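Local coordinates for hypothetical 27.5 kDa protein in SPX19-GCR2 intergenic region (Saccharomyces cerevisiae, PDB 1JZT) that epimerises the S and R forms of NAD(P)HX, hydrated and damaged NAD(P)H, so that the S-specific dehydratase can repair both, using one potassium ion per subunit, at residues 59-70 / 130-141. Sequence-based numbering, arbitrary orientation.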
loop_
_atom_site.group_PDB
_atom_site.type_symbol
_atom_site.label_atom_id
_atom_site.label_comp_id
_atom_site.label_asym_id
_atom_site.label_seq_id
_atom_site.Cartn_x
_atom_site.Cartn_y
_atom_site.Cartn_z
ATOM N N LYS A 59 -9.096 -18.380 -0.551
ATOM C CA LYS A 59 -8.182 -17.654 0.326
ATOM C C LYS A 59 -8.498 -16.162 0.317
ATOM O O LYS A 59 -9.084 -15.642 -0.635
ATOM C CB LYS A 59 -6.731 -17.877 -0.103
ATOM C CG LYS A 59 -6.258 -19.323 0.010
ATOM C CD LYS A 59 -4.749 -19.405 -0.130
ATOM C CE LYS A 59 -4.246 -20.829 0.007
ATOM N NZ LYS A 59 -2.769 -20.894 -0.198
ATOM N N HIS A 60 -8.096 -15.480 1.383
ATOM C CA HIS A 60 -8.350 -14.054 1.528
ATOM C C HIS A 60 -7.124 -13.187 1.283
ATOM O O HIS A 60 -5.992 -13.671 1.286
ATOM C CB HIS A 60 -8.870 -13.764 2.939
ATOM C CG HIS A 60 -9.976 -14.675 3.379
ATOM N ND1 HIS A 60 -9.746 -15.940 3.878
ATOM C CD2 HIS A 60 -11.320 -14.513 3.374
ATOM C CE1 HIS A 60 -10.901 -16.517 4.163
ATOM N NE2 HIS A 60 -11.872 -15.673 3.866
ATOM N N VAL A 61 -7.365 -11.903 1.035
ATOM C CA VAL A 61 -6.288 -10.940 0.871
ATOM C C VAL A 61 -6.385 -10.158 2.182
ATOM O O VAL A 61 -7.338 -9.397 2.386
ATOM C CB VAL A 61 -6.516 -9.976 -0.333
ATOM C CG1 VAL A 61 -5.472 -8.865 -0.308
ATOM C CG2 VAL A 61 -6.401 -10.745 -1.655
ATOM N N PHE A 62 -5.421 -10.373 3.073
ATOM C CA PHE A 62 -5.414 -9.714 4.376
ATOM C C PHE A 62 -4.804 -8.319 4.307
ATOM O O PHE A 62 -3.592 -8.167 4.163
ATOM C CB PHE A 62 -4.653 -10.574 5.399
ATOM C CG PHE A 62 -4.878 -10.158 6.836
ATOM C CD1 PHE A 62 -6.167 -10.039 7.342
ATOM C CD2 PHE A 62 -3.802 -9.908 7.685
ATOM C CE1 PHE A 62 -6.389 -9.670 8.671
ATOM C CE2 PHE A 62 -4.013 -9.536 9.023
ATOM C CZ PHE A 62 -5.305 -9.421 9.511
ATOM N N VAL A 63 -5.658 -7.306 4.417
ATOM C CA VAL A 63 -5.229 -5.908 4.362
ATOM C C VAL A 63 -5.115 -5.291 5.754
ATOM O O VAL A 63 -6.108 -5.187 6.474
ATOM C CB VAL A 63 -6.232 -5.064 3.536
ATOM C CG1 VAL A 63 -5.766 -3.620 3.450
ATOM C CG2 VAL A 63 -6.389 -5.664 2.143
ATOM N N ILE A 64 -3.906 -4.872 6.126
ATOM C CA ILE A 64 -3.685 -4.253 7.433
ATOM C C ILE A 64 -3.541 -2.745 7.239
ATOM O O ILE A 64 -2.573 -2.270 6.644
ATOM C CB ILE A 64 -2.419 -4.820 8.116
ATOM C CG1 ILE A 64 -2.478 -6.357 8.104
ATOM C CG2 ILE A 64 -2.334 -4.313 9.556
ATOM C CD1 ILE A 64 -1.265 -7.043 8.742
ATOM N N ALA A 65 -4.510 -1.997 7.756
ATOM C CA ALA A 65 -4.526 -0.545 7.608
ATOM C C ALA A 65 -4.027 0.245 8.812
ATOM O O ALA A 65 -4.501 0.050 9.934
ATOM C CB ALA A 65 -5.944 -0.092 7.239
ATOM N N GLY A 66 -3.077 1.145 8.559
ATOM C CA GLY A 66 -2.518 1.983 9.606
ATOM C C GLY A 66 -3.475 3.114 9.949
ATOM O O GLY A 66 -4.515 3.258 9.300
ATOM N N PRO A 67 -3.146 3.948 10.948
ATOM C CA PRO A 67 -4.000 5.062 11.368
ATOM C C PRO A 67 -3.928 6.336 10.527
ATOM O O PRO A 67 -4.614 7.312 10.828
ATOM C CB PRO A 67 -3.549 5.294 12.802
ATOM C CG PRO A 67 -2.063 5.112 12.682
ATOM C CD PRO A 67 -1.916 3.894 11.764
ATOM N N GLY A 68 -3.102 6.341 9.482
ATOM C CA GLY A 68 -2.997 7.538 8.670
ATOM C C GLY A 68 -3.301 7.331 7.198
ATOM O O GLY A 68 -4.068 6.447 6.822
ATOM N N ASN A 69 -2.681 8.167 6.373
ATOM C CA ASN A 69 -2.829 8.155 4.921
ATOM C C ASN A 69 -2.596 6.776 4.284
ATOM O O ASN A 69 -3.357 6.350 3.414
ATOM C CB ASN A 69 -1.840 9.157 4.317
ATOM C CG ASN A 69 -1.917 9.220 2.807
ATOM O OD1 ASN A 69 -2.889 9.728 2.253
ATOM N ND2 ASN A 69 -0.888 8.705 2.130
ATOM N N ASN A 70 -1.529 6.096 4.703
ATOM C CA ASN A 70 -1.199 4.785 4.157
ATOM C C ASN A 70 -2.382 3.842 4.377
ATOM O O ASN A 70 -2.787 3.118 3.465
ATOM C CB ASN A 70 0.070 4.230 4.819
ATOM C CG ASN A 70 0.851 3.287 3.900
ATOM O OD1 ASN A 70 1.180 3.643 2.761
ATOM N ND2 ASN A 70 1.171 2.099 4.396
ATOM N N PRO A 130 -0.927 -19.754 6.056
ATOM C CA PRO A 130 -0.855 -20.023 4.617
ATOM C C PRO A 130 -2.141 -20.520 3.958
ATOM O O PRO A 130 -2.524 -20.040 2.892
ATOM C CB PRO A 130 0.273 -21.047 4.517
ATOM C CG PRO A 130 1.169 -20.666 5.646
ATOM C CD PRO A 130 0.200 -20.388 6.766
ATOM N N GLU A 131 -2.804 -21.484 4.585
ATOM C CA GLU A 131 -4.025 -22.043 4.014
ATOM C C GLU A 131 -5.242 -21.125 4.040
ATOM O O GLU A 131 -6.283 -21.462 3.481
ATOM C CB GLU A 131 -4.370 -23.373 4.697
ATOM C CG GLU A 131 -4.184 -23.393 6.208
ATOM C CD GLU A 131 -2.715 -23.444 6.621
ATOM O OE1 GLU A 131 -2.005 -24.386 6.198
ATOM O OE2 GLU A 131 -2.274 -22.544 7.371
ATOM N N LYS A 132 -5.118 -19.961 4.668
ATOM C CA LYS A 132 -6.251 -19.052 4.738
ATOM C C LYS A 132 -6.051 -17.736 3.996
ATOM O O LYS A 132 -7.019 -17.084 3.600
ATOM C CB LYS A 132 -6.592 -18.761 6.202
ATOM C CG LYS A 132 -7.927 -18.059 6.385
ATOM C CD LYS A 132 -8.496 -18.278 7.777
ATOM C CE LYS A 132 -9.939 -17.794 7.858
ATOM N NZ LYS A 132 -10.526 -17.997 9.216
ATOM N N THR A 133 -4.794 -17.359 3.796
ATOM C CA THR A 133 -4.474 -16.093 3.151
ATOM C C THR A 133 -3.606 -16.213 1.903
ATOM O O THR A 133 -2.579 -16.889 1.914
ATOM C CB THR A 133 -3.775 -15.178 4.161
ATOM O OG1 THR A 133 -4.694 -14.865 5.214
ATOM C CG2 THR A 133 -3.289 -13.899 3.492
ATOM N N LEU A 134 -4.030 -15.543 0.833
ATOM C CA LEU A 134 -3.315 -15.534 -0.444
ATOM C C LEU A 134 -2.108 -14.606 -0.363
ATOM O O LEU A 134 -1.009 -14.955 -0.793
ATOM C CB LEU A 134 -4.250 -15.053 -1.556
ATOM C CG LEU A 134 -3.606 -14.640 -2.881
ATOM C CD1 LEU A 134 -2.999 -15.853 -3.594
ATOM C CD2 LEU A 134 -4.664 -13.987 -3.754
ATOM N N CYS A 135 -2.331 -13.409 0.167
ATOM C CA CYS A 135 -1.261 -12.433 0.323
ATOM C C CYS A 135 -1.702 -11.403 1.347
ATOM O O CYS A 135 -2.891 -11.289 1.667
ATOM C CB CYS A 135 -0.947 -11.733 -1.002
ATOM S SG CYS A 135 -2.216 -10.554 -1.553
ATOM N N ILE A 136 -0.732 -10.656 1.859
ATOM C CA ILE A 136 -0.992 -9.641 2.859
ATOM C C ILE A 136 -0.638 -8.273 2.305
ATOM O O ILE A 136 0.409 -8.095 1.683
ATOM C CB ILE A 136 -0.149 -9.899 4.123
ATOM C CG1 ILE A 136 -0.486 -11.279 4.689
ATOM C CG2 ILE A 136 -0.410 -8.803 5.163
ATOM C CD1 ILE A 136 0.548 -11.806 5.675
ATOM N N VAL A 137 -1.529 -7.311 2.501
ATOM C CA VAL A 137 -1.267 -5.959 2.045
ATOM C C VAL A 137 -0.847 -5.138 3.251
ATOM O O VAL A 137 -1.620 -4.949 4.206
ATOM C CB VAL A 137 -2.507 -5.290 1.421
ATOM C CG1 VAL A 137 -2.168 -3.852 1.030
ATOM C CG2 VAL A 137 -2.968 -6.074 0.210
ATOM N N ASP A 138 0.385 -4.652 3.185
ATOM C CA ASP A 138 0.982 -3.843 4.234
ATOM C C ASP A 138 0.704 -2.370 3.985
ATOM O O ASP A 138 1.408 -1.723 3.216
ATOM C CB ASP A 138 2.500 -4.089 4.275
ATOM C CG ASP A 138 3.247 -3.024 5.055
ATOM O OD1 ASP A 138 2.688 -2.501 6.050
ATOM O OD2 ASP A 138 4.403 -2.708 4.677
ATOM N N ALA A 139 -0.333 -1.852 4.630
ATOM C CA ALA A 139 -0.696 -0.449 4.498
ATOM C C ALA A 139 -0.641 0.197 5.885
ATOM O O ALA A 139 -1.497 1.016 6.240
ATOM C CB ALA A 139 -2.111 -0.324 3.909
ATOM N N ILE A 140 0.363 -0.175 6.676
ATOM C CA ILE A 140 0.498 0.372 8.026
ATOM C C ILE A 140 0.977 1.821 8.021
ATOM O O ILE A 140 0.205 2.723 8.355
ATOM C CB ILE A 140 1.459 -0.483 8.911
ATOM C CG1 ILE A 140 0.799 -1.811 9.278
ATOM C CG2 ILE A 140 1.735 0.223 10.235
ATOM C CD1 ILE A 140 0.525 -2.703 8.128
ATOM N N PHE A 141 2.238 2.048 7.656
ATOM C CA PHE A 141 2.783 3.408 7.611
ATOM C C PHE A 141 3.410 3.753 6.269
ATOM O O PHE A 141 4.057 2.915 5.644
ATOM C CB PHE A 141 3.822 3.621 8.722
ATOM C CG PHE A 141 3.236 3.664 10.098
ATOM C CD1 PHE A 141 2.206 4.550 10.401
ATOM C CD2 PHE A 141 3.700 2.808 11.091
ATOM C CE1 PHE A 141 1.646 4.585 11.672
ATOM C CE2 PHE A 141 3.146 2.836 12.368
ATOM C CZ PHE A 141 2.116 3.724 12.657
HETATM O O HOH W 1 -1.340 4.935 7.963
HETATM O O HOH W 2 3.256 0.319 4.167
#
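H60 meets the turn before strand 133-139 twice through one acceptor, K132 O. H60 N donates to K132 O at 2.9 Å and H60 ND1 to the same oxygen at 3.0 Å, which lies at the ring edge, near the ring plane. Followed outward, CB and CG pass K132 O; CG lies beside the backbone N (chi1 -48°), and the ring's turn (chi2 81°) brings ND1 to the oxygen, while ND1 and CE1 also brush K132 CG. A leucine here would probably forfeit the ring's hydrogen bond, leaving K132 O with the backbone N as its single donor across this contact. Past the irregularity at L134, residues 62-65 and 136-139 illustrate regular parallel pairing: I64 N donates to V137 O, and A139 N returns a bond to I64 O. On one face V137 CG2 packs against V61 CG1 at 3.8 Å; on the other I140 CD1 reaches I64 CG2 at 3.6 Å. At the C-terminal ends, one water links G68 N to I140 O and another N70 ND2 to D138 O. D138, held by T176 and S171, and N70 are predicted potassium ligands, consistent with a Rossmann-like nucleotide site at the carboxyl edge of a parallel sheet.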